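Local coordinates for protein probable 2-hydroxyhepta-2,4-diene-1,7-dioate isomerase (Thermus thermophilus, PDB 2DFU) that probably acts as a metal-dependent isomerase or hydrolase of the fumarylacetoacetate hydrolase family, with 2-hydroxyhepta-2,4-diene-1,7-dioate as its presumed substrate, at residues A[86-92]-A[169-173]; A[108-114]-A[144-150]; A[183-189]-A[241-247]; A[236-242]-A[254-259]. All coordinates share one frame; numbering follows the deposited sequence.

Contact 1: residues A[86-92]-A[169-173]; sequences LARPGNP and PLGPW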
# COMPACT_ATOMS: atom_id res chain seq x y z
N LEU A 86 -9.09 -1.29 -5.01
CA LEU A 86 -10.45 -1.27 -4.49
C LEU A 86 -11.50 -0.94 -5.55
O LEU A 86 -11.33 -0.02 -6.36
CB LEU A 86 -10.56 -0.30 -3.32
CG LEU A 86 -9.75 -0.70 -2.09
CD1 LEU A 86 -9.74 0.42 -1.08
CD2 LEU A 86 -10.35 -1.96 -1.49
N ALA A 87 -12.59 -1.70 -5.54
CA ALA A 87 -13.67 -1.49 -6.49
C ALA A 87 -14.99 -1.55 -5.74
O ALA A 87 -15.18 -2.41 -4.87
CB ALA A 87 -13.62 -2.56 -7.57
N ARG A 88 -15.91 -0.64 -6.05
CA ARG A 88 -17.21 -0.57 -5.39
C ARG A 88 -18.01 -1.86 -5.50
O ARG A 88 -18.05 -2.50 -6.54
CB ARG A 88 -18.06 0.57 -5.97
CG ARG A 88 -17.51 1.97 -5.73
CD ARG A 88 -18.50 3.02 -6.20
NE ARG A 88 -18.70 2.93 -7.64
CZ ARG A 88 -17.88 3.47 -8.53
NH1 ARG A 88 -16.81 4.15 -8.13
NH2 ARG A 88 -18.12 3.33 -9.83
N PRO A 89 -18.67 -2.25 -4.40
CA PRO A 89 -19.49 -3.46 -4.35
C PRO A 89 -20.86 -3.14 -4.92
O PRO A 89 -21.36 -2.03 -4.78
CB PRO A 89 -19.56 -3.75 -2.86
CG PRO A 89 -19.62 -2.37 -2.27
CD PRO A 89 -18.57 -1.63 -3.06
N GLY A 90 -21.48 -4.12 -5.56
CA GLY A 90 -22.81 -3.88 -6.08
C GLY A 90 -23.77 -3.68 -4.92
O GLY A 90 -23.69 -4.37 -3.90
N ASN A 91 -24.67 -2.71 -5.07
CA ASN A 91 -25.70 -2.43 -4.07
C ASN A 91 -26.70 -3.59 -4.15
O ASN A 91 -27.23 -3.90 -5.22
CB ASN A 91 -26.40 -1.11 -4.44
CG ASN A 91 -27.36 -0.64 -3.37
OD1 ASN A 91 -28.20 -1.39 -2.89
ND2 ASN A 91 -27.24 0.63 -3.01
N PRO A 92 -26.97 -4.27 -3.01
CA PRO A 92 -27.91 -5.40 -2.99
C PRO A 92 -29.31 -5.10 -3.54
O PRO A 92 -30.06 -6.02 -3.87
CB PRO A 92 -27.93 -5.79 -1.51
CG PRO A 92 -26.54 -5.48 -1.08
CD PRO A 92 -26.31 -4.12 -1.71
N PRO A 169 -12.63 -5.99 -5.49
CA PRO A 169 -14.00 -5.56 -5.18
C PRO A 169 -14.12 -5.83 -3.68
O PRO A 169 -13.65 -6.86 -3.20
CB PRO A 169 -14.85 -6.53 -6.00
CG PRO A 169 -14.00 -6.79 -7.21
CD PRO A 169 -12.61 -6.96 -6.60
N LEU A 170 -14.73 -4.92 -2.92
CA LEU A 170 -14.83 -5.11 -1.48
C LEU A 170 -16.15 -4.59 -0.92
O LEU A 170 -16.52 -3.45 -1.18
CB LEU A 170 -13.66 -4.41 -0.78
CG LEU A 170 -13.46 -4.67 0.72
CD1 LEU A 170 -12.68 -5.97 0.89
CD2 LEU A 170 -12.69 -3.53 1.34
N GLY A 171 -16.83 -5.43 -0.15
CA GLY A 171 -18.11 -5.03 0.42
C GLY A 171 -19.02 -6.21 0.72
O GLY A 171 -18.53 -7.33 0.89
N PRO A 172 -20.34 -6.01 0.79
CA PRO A 172 -21.07 -4.75 0.62
C PRO A 172 -20.93 -3.86 1.84
O PRO A 172 -21.15 -2.64 1.80
CB PRO A 172 -22.51 -5.22 0.46
CG PRO A 172 -22.56 -6.36 1.47
CD PRO A 172 -21.26 -7.11 1.16
N TRP A 173 -20.60 -4.49 2.96
CA TRP A 173 -20.44 -3.76 4.19
C TRP A 173 -19.72 -4.64 5.18
O TRP A 173 -19.34 -5.77 4.89
CB TRP A 173 -21.82 -3.37 4.74
CG TRP A 173 -22.84 -4.43 4.52
CD1 TRP A 173 -22.86 -5.72 5.11
CD2 TRP A 173 -24.07 -4.31 3.77
NE1 TRP A 173 -23.97 -6.43 4.78
CE2 TRP A 173 -24.77 -5.54 3.90
CE3 TRP A 173 -24.62 -3.30 3.00
CZ2 TRP A 173 -25.98 -5.72 3.26
CZ3 TRP A 173 -25.83 -3.48 2.36
CH2 TRP A 173 -26.52 -4.70 2.48
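The indole of Trp173 and the ring of Pro92 meet with CG of the proline 3.6 Å from CH2 of the tryptophan, oblique to the aromatic plane. The torsion of Trp173 (chi1 38°), which puts CG between the backbone N and the carbonyl carbon, folds the indole back so that CG of Pro172 lies over the centre of one face, 3.3 Å above the plane, and a hydrogen bond from NE1 to Val249 O helps hold it there. The peptide bond before Pro172 is cis, where the chain turns a corner. Pro89 lays its ring against the backbone at Gly171, CB to CA 3.8 Å; a side chain at Gly171 would strike that ring and the preceding carbonyl, hence glycine. Farther along, Leu86 and Leu170 lie side by side, touching through their CD2 methyls at 4.0 Å. Leu170 N donates to Ala87 O at 3.2 Å, and the CA of Pro169 approaches that oxygen too, at 3.4 Å. Proline is tolerated at 169 because Ala87 bonds to Leu168 and Leu170 and needs no N-H from 169. Ala87 and Pro169 form a parallel bridge, joining the short strand 86-87 to strand 168-175 within the beta-rich fold of the fumarylacetoacetate hydrolase family.

Contact 2: residues A[108-114]-A[144-150]; sequences TEELHYE and VDITARD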
# COMPACT_ATOMS: atom_id res chain seq x y z
N THR A 108 -3.12 -9.20 -19.57
CA THR A 108 -3.28 -10.60 -19.17
C THR A 108 -4.31 -11.33 -20.01
O THR A 108 -5.13 -10.72 -20.69
CB THR A 108 -3.71 -10.71 -17.68
OG1 THR A 108 -3.70 -12.09 -17.28
CG2 THR A 108 -5.11 -10.14 -17.49
N GLU A 109 -4.26 -12.65 -19.94
CA GLU A 109 -5.21 -13.49 -20.64
C GLU A 109 -5.52 -14.65 -19.70
O GLU A 109 -6.02 -15.69 -20.12
CB GLU A 109 -4.61 -13.99 -21.96
CG GLU A 109 -4.37 -12.86 -22.95
CD GLU A 109 -3.95 -13.35 -24.32
OE1 GLU A 109 -2.85 -13.95 -24.42
OE2 GLU A 109 -4.71 -13.14 -25.29
N GLU A 110 -5.21 -14.43 -18.43
CA GLU A 110 -5.43 -15.45 -17.40
C GLU A 110 -5.96 -14.82 -16.12
O GLU A 110 -5.34 -14.92 -15.06
CB GLU A 110 -4.10 -16.16 -17.12
CG GLU A 110 -4.26 -17.61 -16.72
CD GLU A 110 -4.91 -18.44 -17.79
OE1 GLU A 110 -4.33 -18.56 -18.90
OE2 GLU A 110 -6.02 -18.98 -17.54
N LEU A 111 -7.12 -14.18 -16.21
CA LEU A 111 -7.75 -13.54 -15.06
C LEU A 111 -8.56 -14.56 -14.27
O LEU A 111 -9.42 -15.23 -14.84
CB LEU A 111 -8.66 -12.40 -15.52
CG LEU A 111 -8.99 -11.35 -14.46
CD1 LEU A 111 -7.72 -10.53 -14.16
CD2 LEU A 111 -10.10 -10.44 -14.95
N HIS A 112 -8.29 -14.67 -12.98
CA HIS A 112 -8.98 -15.62 -12.11
C HIS A 112 -9.64 -14.97 -10.90
O HIS A 112 -9.20 -13.92 -10.42
CB HIS A 112 -8.01 -16.69 -11.62
CG HIS A 112 -7.60 -17.68 -12.68
ND1 HIS A 112 -6.88 -17.32 -13.79
CD2 HIS A 112 -7.81 -19.01 -12.77
CE1 HIS A 112 -6.66 -18.39 -14.53
NE2 HIS A 112 -7.20 -19.43 -13.93
N TYR A 113 -10.69 -15.62 -10.40
CA TYR A 113 -11.43 -15.14 -9.22
C TYR A 113 -11.09 -15.95 -7.97
O TYR A 113 -10.81 -17.15 -8.05
CB TYR A 113 -12.94 -15.21 -9.47
CG TYR A 113 -13.44 -16.57 -9.92
CD1 TYR A 113 -13.68 -17.60 -9.01
CD2 TYR A 113 -13.64 -16.84 -11.28
CE1 TYR A 113 -14.11 -18.86 -9.44
CE2 TYR A 113 -14.07 -18.09 -11.72
CZ TYR A 113 -14.30 -19.10 -10.80
OH TYR A 113 -14.70 -20.33 -11.26
N GLU A 114 -11.13 -15.29 -6.83
CA GLU A 114 -10.85 -15.91 -5.54
C GLU A 114 -11.69 -15.20 -4.47
O GLU A 114 -11.37 -14.08 -4.07
CB GLU A 114 -9.35 -15.77 -5.21
CG GLU A 114 -8.42 -16.58 -6.11
CD GLU A 114 -6.93 -16.29 -5.88
OE1 GLU A 114 -6.57 -15.76 -4.81
OE2 GLU A 114 -6.11 -16.61 -6.77
N VAL A 144 -13.14 -10.10 -3.37
CA VAL A 144 -12.81 -10.96 -4.49
C VAL A 144 -11.38 -10.55 -4.81
O VAL A 144 -11.14 -9.41 -5.21
CB VAL A 144 -13.68 -10.71 -5.73
CG1 VAL A 144 -13.10 -11.46 -6.91
CG2 VAL A 144 -15.10 -11.15 -5.47
N ASP A 145 -10.44 -11.45 -4.61
CA ASP A 145 -9.04 -11.17 -4.90
C ASP A 145 -8.81 -11.48 -6.38
O ASP A 145 -8.52 -12.62 -6.75
CB ASP A 145 -8.15 -12.04 -3.99
CG ASP A 145 -6.67 -11.95 -4.35
OD1 ASP A 145 -6.29 -11.13 -5.20
OD2 ASP A 145 -5.88 -12.73 -3.76
N ILE A 146 -8.99 -10.48 -7.24
CA ILE A 146 -8.79 -10.66 -8.67
C ILE A 146 -7.30 -10.93 -8.94
O ILE A 146 -6.43 -10.20 -8.45
CB ILE A 146 -9.22 -9.41 -9.46
CG1 ILE A 146 -10.72 -9.16 -9.25
CG2 ILE A 146 -8.91 -9.58 -10.94
CD1 ILE A 146 -11.62 -10.19 -9.92
N THR A 147 -7.02 -11.97 -9.72
CA THR A 147 -5.65 -12.37 -10.00
C THR A 147 -5.31 -12.61 -11.48
O THR A 147 -6.01 -13.34 -12.18
CB THR A 147 -5.31 -13.69 -9.24
OG1 THR A 147 -5.58 -13.53 -7.85
CG2 THR A 147 -3.86 -14.06 -9.44
N ALA A 148 -4.23 -11.99 -11.94
CA ALA A 148 -3.78 -12.20 -13.32
C ALA A 148 -2.66 -13.23 -13.20
O ALA A 148 -1.50 -12.89 -12.94
CB ALA A 148 -3.28 -10.90 -13.92
N ARG A 149 -3.03 -14.50 -13.37
CA ARG A 149 -2.12 -15.63 -13.24
C ARG A 149 -0.88 -15.68 -14.12
O ARG A 149 0.17 -16.13 -13.67
CB ARG A 149 -2.88 -16.95 -13.42
CG ARG A 149 -4.12 -17.08 -12.56
CD ARG A 149 -4.00 -18.21 -11.54
NE ARG A 149 -2.88 -18.02 -10.63
CZ ARG A 149 -2.83 -18.54 -9.40
NH1 ARG A 149 -3.85 -19.27 -8.95
NH2 ARG A 149 -1.77 -18.34 -8.63
N ASP A 150 -0.98 -15.26 -15.37
CA ASP A 150 0.19 -15.33 -16.24
C ASP A 150 1.32 -14.41 -15.78
O ASP A 150 2.44 -14.86 -15.57
CB ASP A 150 -0.17 -15.06 -17.71
CG ASP A 150 -1.18 -13.95 -17.88
OD1 ASP A 150 -1.41 -13.17 -16.93
OD2 ASP A 150 -1.75 -13.85 -18.99
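His112 and Arg149 cross at about a right angle where strand 111-121 runs antiparallel to strand 137-148, in the beta-rich fold of the fumarylacetoacetate hydrolase family. The aliphatic part of the arginine lies over one face of the imidazole, with CD 3.8 Å from the ring centroid and 12° off its normal, a CH-pi contact. Arg149 can turn this way because its chain bends at chi2 and chi3, leaving the guanidinium plane 72° from the ring. The imidazole is fixed in turn by its own ND1, which donates to Glu110 O; that oxygen also accepts from Arg149 N, the two donors arriving from opposite faces of the carbonyl plane. His112 and Thr147 form a hydrogen-bonded pair, whereas Leu111 and Ala148 form a non-hydrogen-bonded one. Leu111 CD1 packs obliquely on Ile146 CG2 at 3.6 Å, a suitably apolar pairing for the buried side. At the other end Glu114 and Asp145 point the same way with their carboxylate planes 72° apart, OE1 to OD2 3.3 Å. Lys81 and Lys162 form salt bridges to Asp145, and Lys162 also bonds Thr147 OG1; with Glu116 nearby, this acidic cluster is consistent with the metal site of the family. Where the strands part, Asp150 spreads both oxygens over one turn: OD1 accepts from Thr108 OG1 at 2.6 Å, and OD2 accepts from Glu109 N at 2.9 Å, each on its syn side.

Contact 3: residues A[183-189]-A[241-247]; sequences TWVRTYV and RLEVAVE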
# COMPACT_ATOMS: atom_id res chain seq x y z
N THR A 183 -17.68 -19.78 9.88
CA THR A 183 -18.56 -19.29 8.83
C THR A 183 -18.18 -19.90 7.48
O THR A 183 -17.13 -20.54 7.36
CB THR A 183 -18.54 -17.74 8.74
OG1 THR A 183 -19.62 -17.29 7.91
CG2 THR A 183 -17.22 -17.25 8.16
N TRP A 184 -19.03 -19.71 6.48
CA TRP A 184 -18.76 -20.24 5.15
C TRP A 184 -18.57 -19.16 4.10
O TRP A 184 -19.21 -18.10 4.14
CB TRP A 184 -19.91 -21.16 4.70
CG TRP A 184 -20.04 -22.41 5.48
CD1 TRP A 184 -20.60 -22.55 6.72
CD2 TRP A 184 -19.58 -23.72 5.10
NE1 TRP A 184 -20.51 -23.86 7.13
CE2 TRP A 184 -19.90 -24.60 6.16
CE3 TRP A 184 -18.94 -24.22 3.96
CZ2 TRP A 184 -19.59 -25.96 6.11
CZ3 TRP A 184 -18.63 -25.58 3.92
CH2 TRP A 184 -18.96 -26.43 4.99
N VAL A 185 -17.69 -19.44 3.16
CA VAL A 185 -17.40 -18.54 2.06
C VAL A 185 -17.81 -19.28 0.78
O VAL A 185 -17.26 -20.33 0.47
CB VAL A 185 -15.89 -18.20 1.98
CG1 VAL A 185 -15.61 -17.36 0.76
CG2 VAL A 185 -15.45 -17.47 3.24
N ARG A 186 -18.77 -18.73 0.05
CA ARG A 186 -19.23 -19.35 -1.19
C ARG A 186 -19.18 -18.37 -2.36
O ARG A 186 -19.65 -17.23 -2.26
CB ARG A 186 -20.65 -19.88 -1.01
CG ARG A 186 -20.79 -20.94 0.08
CD ARG A 186 -22.20 -21.52 0.11
NE ARG A 186 -22.34 -22.61 1.07
CZ ARG A 186 -22.62 -22.45 2.36
NH1 ARG A 186 -22.80 -21.24 2.86
NH2 ARG A 186 -22.74 -23.51 3.15
N THR A 187 -18.60 -18.81 -3.47
CA THR A 187 -18.47 -17.99 -4.66
C THR A 187 -19.32 -18.56 -5.79
O THR A 187 -19.29 -19.75 -6.06
CB THR A 187 -17.01 -17.95 -5.16
OG1 THR A 187 -16.16 -17.41 -4.14
CG2 THR A 187 -16.89 -17.10 -6.41
N TYR A 188 -20.09 -17.69 -6.44
CA TYR A 188 -20.94 -18.09 -7.55
C TYR A 188 -20.58 -17.28 -8.79
O TYR A 188 -20.39 -16.06 -8.71
CB TYR A 188 -22.42 -17.85 -7.23
CG TYR A 188 -22.93 -18.58 -6.00
CD1 TYR A 188 -22.74 -18.06 -4.72
CD2 TYR A 188 -23.58 -19.81 -6.12
CE1 TYR A 188 -23.19 -18.73 -3.59
CE2 TYR A 188 -24.03 -20.50 -5.00
CZ TYR A 188 -23.84 -19.95 -3.74
OH TYR A 188 -24.27 -20.63 -2.63
N VAL A 189 -20.46 -17.95 -9.93
CA VAL A 189 -20.15 -17.27 -11.17
C VAL A 189 -21.26 -17.60 -12.18
O VAL A 189 -21.49 -18.77 -12.50
CB VAL A 189 -18.78 -17.69 -11.73
CG1 VAL A 189 -18.54 -17.03 -13.07
CG2 VAL A 189 -17.67 -17.28 -10.75
N ARG A 241 -20.63 -12.50 -14.09
CA ARG A 241 -21.29 -11.93 -12.92
C ARG A 241 -20.91 -12.76 -11.72
O ARG A 241 -21.12 -13.98 -11.70
CB ARG A 241 -22.80 -11.92 -13.10
CG ARG A 241 -23.28 -10.93 -14.15
CD ARG A 241 -24.79 -10.92 -14.23
NE ARG A 241 -25.27 -9.78 -15.00
CZ ARG A 241 -26.55 -9.46 -15.15
NH1 ARG A 241 -27.49 -10.21 -14.58
NH2 ARG A 241 -26.89 -8.40 -15.86
N LEU A 242 -20.33 -12.12 -10.70
CA LEU A 242 -19.77 -12.76 -9.52
C LEU A 242 -20.51 -12.40 -8.23
O LEU A 242 -20.90 -11.27 -7.97
CB LEU A 242 -18.31 -12.37 -9.38
CG LEU A 242 -17.39 -13.09 -10.36
CD1 LEU A 242 -17.30 -12.35 -11.69
CD2 LEU A 242 -15.96 -13.19 -9.85
N GLU A 243 -20.69 -13.44 -7.44
CA GLU A 243 -21.34 -13.29 -6.15
C GLU A 243 -20.57 -14.06 -5.09
O GLU A 243 -20.37 -15.26 -5.19
CB GLU A 243 -22.72 -13.92 -6.33
CG GLU A 243 -23.70 -13.67 -5.19
CD GLU A 243 -25.04 -14.28 -5.58
OE1 GLU A 243 -25.77 -14.71 -4.70
OE2 GLU A 243 -25.32 -14.37 -6.78
N VAL A 244 -20.08 -13.34 -4.07
CA VAL A 244 -19.45 -14.06 -2.97
C VAL A 244 -20.26 -13.92 -1.68
O VAL A 244 -20.42 -12.83 -1.15
CB VAL A 244 -18.03 -13.54 -2.75
CG1 VAL A 244 -17.34 -14.35 -1.65
CG2 VAL A 244 -17.23 -13.65 -4.02
N ALA A 245 -20.83 -15.01 -1.19
CA ALA A 245 -21.66 -14.94 0.00
C ALA A 245 -20.92 -15.49 1.21
O ALA A 245 -20.36 -16.59 1.16
CB ALA A 245 -22.95 -15.70 -0.22
N VAL A 246 -20.91 -14.71 2.29
CA VAL A 246 -20.26 -15.11 3.53
C VAL A 246 -21.34 -15.07 4.59
O VAL A 246 -21.94 -14.02 4.84
CB VAL A 246 -19.12 -14.14 3.90
CG1 VAL A 246 -18.56 -14.50 5.28
CG2 VAL A 246 -18.02 -14.21 2.86
N GLU A 247 -21.61 -16.22 5.19
CA GLU A 247 -22.64 -16.31 6.21
C GLU A 247 -22.39 -15.35 7.36
O GLU A 247 -21.28 -15.24 7.86
CB GLU A 247 -22.75 -17.75 6.73
CG GLU A 247 -23.59 -18.66 5.83
CD GLU A 247 -23.65 -20.10 6.33
OE1 GLU A 247 -23.79 -20.30 7.56
OE2 GLU A 247 -23.57 -21.03 5.50
O HOH W 1 -22.27 -18.50 2.39
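Arg186 sets its CG anti to the carbonyl carbon (chi1 -60°) and stays extended to NE, while Glu247, with its CG likewise anti to the carbonyl carbon (chi1 -82°), extends across to meet it. Their bridge reaches over the end of an antiparallel ladder of strands 184-189 and 241-246, adjacent interior strands in a five-stranded mixed sheet. Guanidinium and carboxylate are nearly coplanar, 7° apart, and Arg186 NH1 reaches the anti lone pair of Glu247 OE2 at 2.8 Å in an almost straight salt bridge. Glu196 pairs with NE, and NH2 rests 3.6 Å above one face of the Trp184 indole, toward its rim. A leucine in place of Arg186 would probably leave Glu247 and Glu196 without their shared positive partner and the indole face without its guanidinium cover. Backbone bonds in both directions join Arg186 with Ala245 and Tyr188 with Glu243. On the other face Val185, Thr187, Val189, Leu242, Val244 and Val246 are buried; branched residues such as valine suit this extended backbone. Val185 CG2 lies alongside Val246 CG2 at 4.2 Å, and Thr187 OG1 bonds Gln195. A water accepts from Arg186 NH1 at 2.8 Å and donates to Ala245 O at 3.0 Å.

Contact 4: residues A[236-242]-A[254-259]; sequences LRPGDRL and TLIGPK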
# COMPACT_ATOMS: atom_id res chain seq x y z
N LEU A 236 -11.87 -16.29 -15.47
CA LEU A 236 -12.93 -15.32 -15.68
C LEU A 236 -13.01 -14.92 -17.14
O LEU A 236 -12.07 -15.13 -17.91
CB LEU A 236 -12.68 -14.06 -14.85
CG LEU A 236 -12.96 -14.14 -13.35
CD1 LEU A 236 -12.21 -13.02 -12.62
CD2 LEU A 236 -14.46 -14.05 -13.12
N ARG A 237 -14.13 -14.33 -17.52
CA ARG A 237 -14.33 -13.85 -18.88
C ARG A 237 -15.11 -12.55 -18.81
O ARG A 237 -15.87 -12.33 -17.86
CB ARG A 237 -15.14 -14.86 -19.70
CG ARG A 237 -14.37 -16.05 -20.23
CD ARG A 237 -15.32 -17.00 -20.95
NE ARG A 237 -14.64 -18.15 -21.56
CZ ARG A 237 -15.26 -19.23 -22.03
NH1 ARG A 237 -16.59 -19.31 -21.96
NH2 ARG A 237 -14.56 -20.22 -22.56
N PRO A 238 -14.93 -11.68 -19.81
CA PRO A 238 -15.66 -10.41 -19.82
C PRO A 238 -17.15 -10.70 -19.66
O PRO A 238 -17.67 -11.64 -20.25
CB PRO A 238 -15.33 -9.85 -21.20
CG PRO A 238 -13.90 -10.30 -21.39
CD PRO A 238 -13.93 -11.73 -20.89
N GLY A 239 -17.83 -9.90 -18.84
CA GLY A 239 -19.25 -10.12 -18.66
C GLY A 239 -19.63 -11.06 -17.53
O GLY A 239 -20.81 -11.15 -17.19
N ASP A 240 -18.67 -11.77 -16.96
CA ASP A 240 -18.98 -12.67 -15.86
C ASP A 240 -19.58 -11.93 -14.67
O ASP A 240 -19.09 -10.86 -14.28
CB ASP A 240 -17.74 -13.43 -15.38
CG ASP A 240 -17.41 -14.62 -16.25
OD1 ASP A 240 -18.27 -15.07 -17.05
OD2 ASP A 240 -16.28 -15.13 -16.11
N ARG A 241 -20.63 -12.50 -14.09
CA ARG A 241 -21.29 -11.93 -12.92
C ARG A 241 -20.91 -12.76 -11.72
O ARG A 241 -21.12 -13.98 -11.70
CB ARG A 241 -22.80 -11.92 -13.10
CG ARG A 241 -23.28 -10.93 -14.15
CD ARG A 241 -24.79 -10.92 -14.23
NE ARG A 241 -25.27 -9.78 -15.00
CZ ARG A 241 -26.55 -9.46 -15.15
NH1 ARG A 241 -27.49 -10.21 -14.58
NH2 ARG A 241 -26.89 -8.40 -15.86
N LEU A 242 -20.33 -12.12 -10.70
CA LEU A 242 -19.77 -12.76 -9.52
C LEU A 242 -20.51 -12.40 -8.23
O LEU A 242 -20.90 -11.27 -7.97
CB LEU A 242 -18.31 -12.37 -9.38
CG LEU A 242 -17.39 -13.09 -10.36
CD1 LEU A 242 -17.30 -12.35 -11.69
CD2 LEU A 242 -15.96 -13.19 -9.85
N THR A 254 -20.19 -8.36 -7.84
CA THR A 254 -19.25 -7.68 -8.72
C THR A 254 -19.34 -8.30 -10.10
O THR A 254 -20.03 -9.30 -10.30
CB THR A 254 -17.80 -7.76 -8.19
OG1 THR A 254 -16.96 -6.92 -8.98
CG2 THR A 254 -17.29 -9.18 -8.27
N LEU A 255 -18.66 -7.70 -11.07
CA LEU A 255 -18.69 -8.23 -12.43
C LEU A 255 -17.49 -7.81 -13.25
O LEU A 255 -16.83 -6.80 -12.97
CB LEU A 255 -19.99 -7.79 -13.13
CG LEU A 255 -20.25 -6.30 -13.36
CD1 LEU A 255 -19.31 -5.76 -14.42
CD2 LEU A 255 -21.68 -6.11 -13.81
N ILE A 256 -17.20 -8.60 -14.28
CA ILE A 256 -16.08 -8.33 -15.15
C ILE A 256 -16.52 -7.52 -16.36
O ILE A 256 -17.51 -7.86 -17.02
CB ILE A 256 -15.44 -9.63 -15.62
CG1 ILE A 256 -15.22 -10.56 -14.43
CG2 ILE A 256 -14.11 -9.33 -16.31
CD1 ILE A 256 -14.34 -9.95 -13.33
N GLY A 257 -15.79 -6.45 -16.63
CA GLY A 257 -16.11 -5.61 -17.77
C GLY A 257 -15.47 -6.13 -19.04
O GLY A 257 -14.81 -7.17 -19.02
N PRO A 258 -15.64 -5.42 -20.17
CA PRO A 258 -15.09 -5.78 -21.48
C PRO A 258 -13.56 -5.80 -21.45
O PRO A 258 -12.95 -5.10 -20.64
CB PRO A 258 -15.61 -4.67 -22.40
CG PRO A 258 -16.90 -4.26 -21.73
CD PRO A 258 -16.49 -4.22 -20.28
N LYS A 259 -12.94 -6.59 -22.32
CA LYS A 259 -11.49 -6.64 -22.34
C LYS A 259 -10.97 -5.31 -22.85
O LYS A 259 -11.49 -4.77 -23.82
CB LYS A 259 -10.96 -7.76 -23.24
CG LYS A 259 -9.54 -8.19 -22.83
CD LYS A 259 -8.60 -8.29 -24.02
CE LYS A 259 -7.14 -8.31 -23.56
NZ LYS A 259 -6.83 -9.42 -22.63
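Ile256 presses its branched side chain into the bend formed by residues 236-242. Its CG1 stands anti to the carbonyl carbon (chi1 -48°), which takes that branch to both leucines: CG1 meets Leu236 CD2 at 3.8 Å and Leu242 CD1 at 3.9 Å, while CD1 turns on to Leu236 CD1. Leu236 crosses the isoleucine at about a right angle, Leu242 obliquely. The other branch, CG2, faces the backbone at Arg237 O and Pro238 CA. A serine at Ile256 would probably leave a gap where CG1 and CD1 fill the space between Leu236 and Leu242, which would lose this packing. Thr254 holds its methyl CG2 between the backbone N and the carbonyl carbon, against Leu242 CB at 3.5 Å. The bend is a type II turn from Arg237 to Asp240; Gly239 suits its third position, where phi is 90°. Asp240 OD2 accepts from Arg237 N at 2.7 Å, well above the carboxylate plane. Gly239 N donates to Ile256 O, and Ile256 N donates to Asp240 O at 2.9 Å. Backbone polar groups around Ile256 are therefore paired while its side chain is buried among apolar groups, a division that extends the hairpin of strands 241-246 and 250-259 into the turn.

Overall arrangement
All four contacts belong to the beta-rich body typical of the fumarylacetoacetate hydrolase family. Along the chain, contact 2 falls between the two segments of contact 1; contacts 3 and 4 follow, with their segments alternating. Contacts 3 and 4 share Arg241 and Leu242 on strand 241-246, flanked in the five-stranded sheet by strands 184-189 and 250-259. Contacts 1 and 2 use neighbouring strands 168-175 and 137-148, their centres about 18 Å apart. The two groups pack together: Val144 meets Val244, and Pro169 meets Thr254. Contacts 2 and 4, centres about 11 Å apart, are probably also hydrogen-bonded through Leu111 and Leu236. Contact 2 carries acidic residues probably used for the metal, and the others build the surrounding sheets.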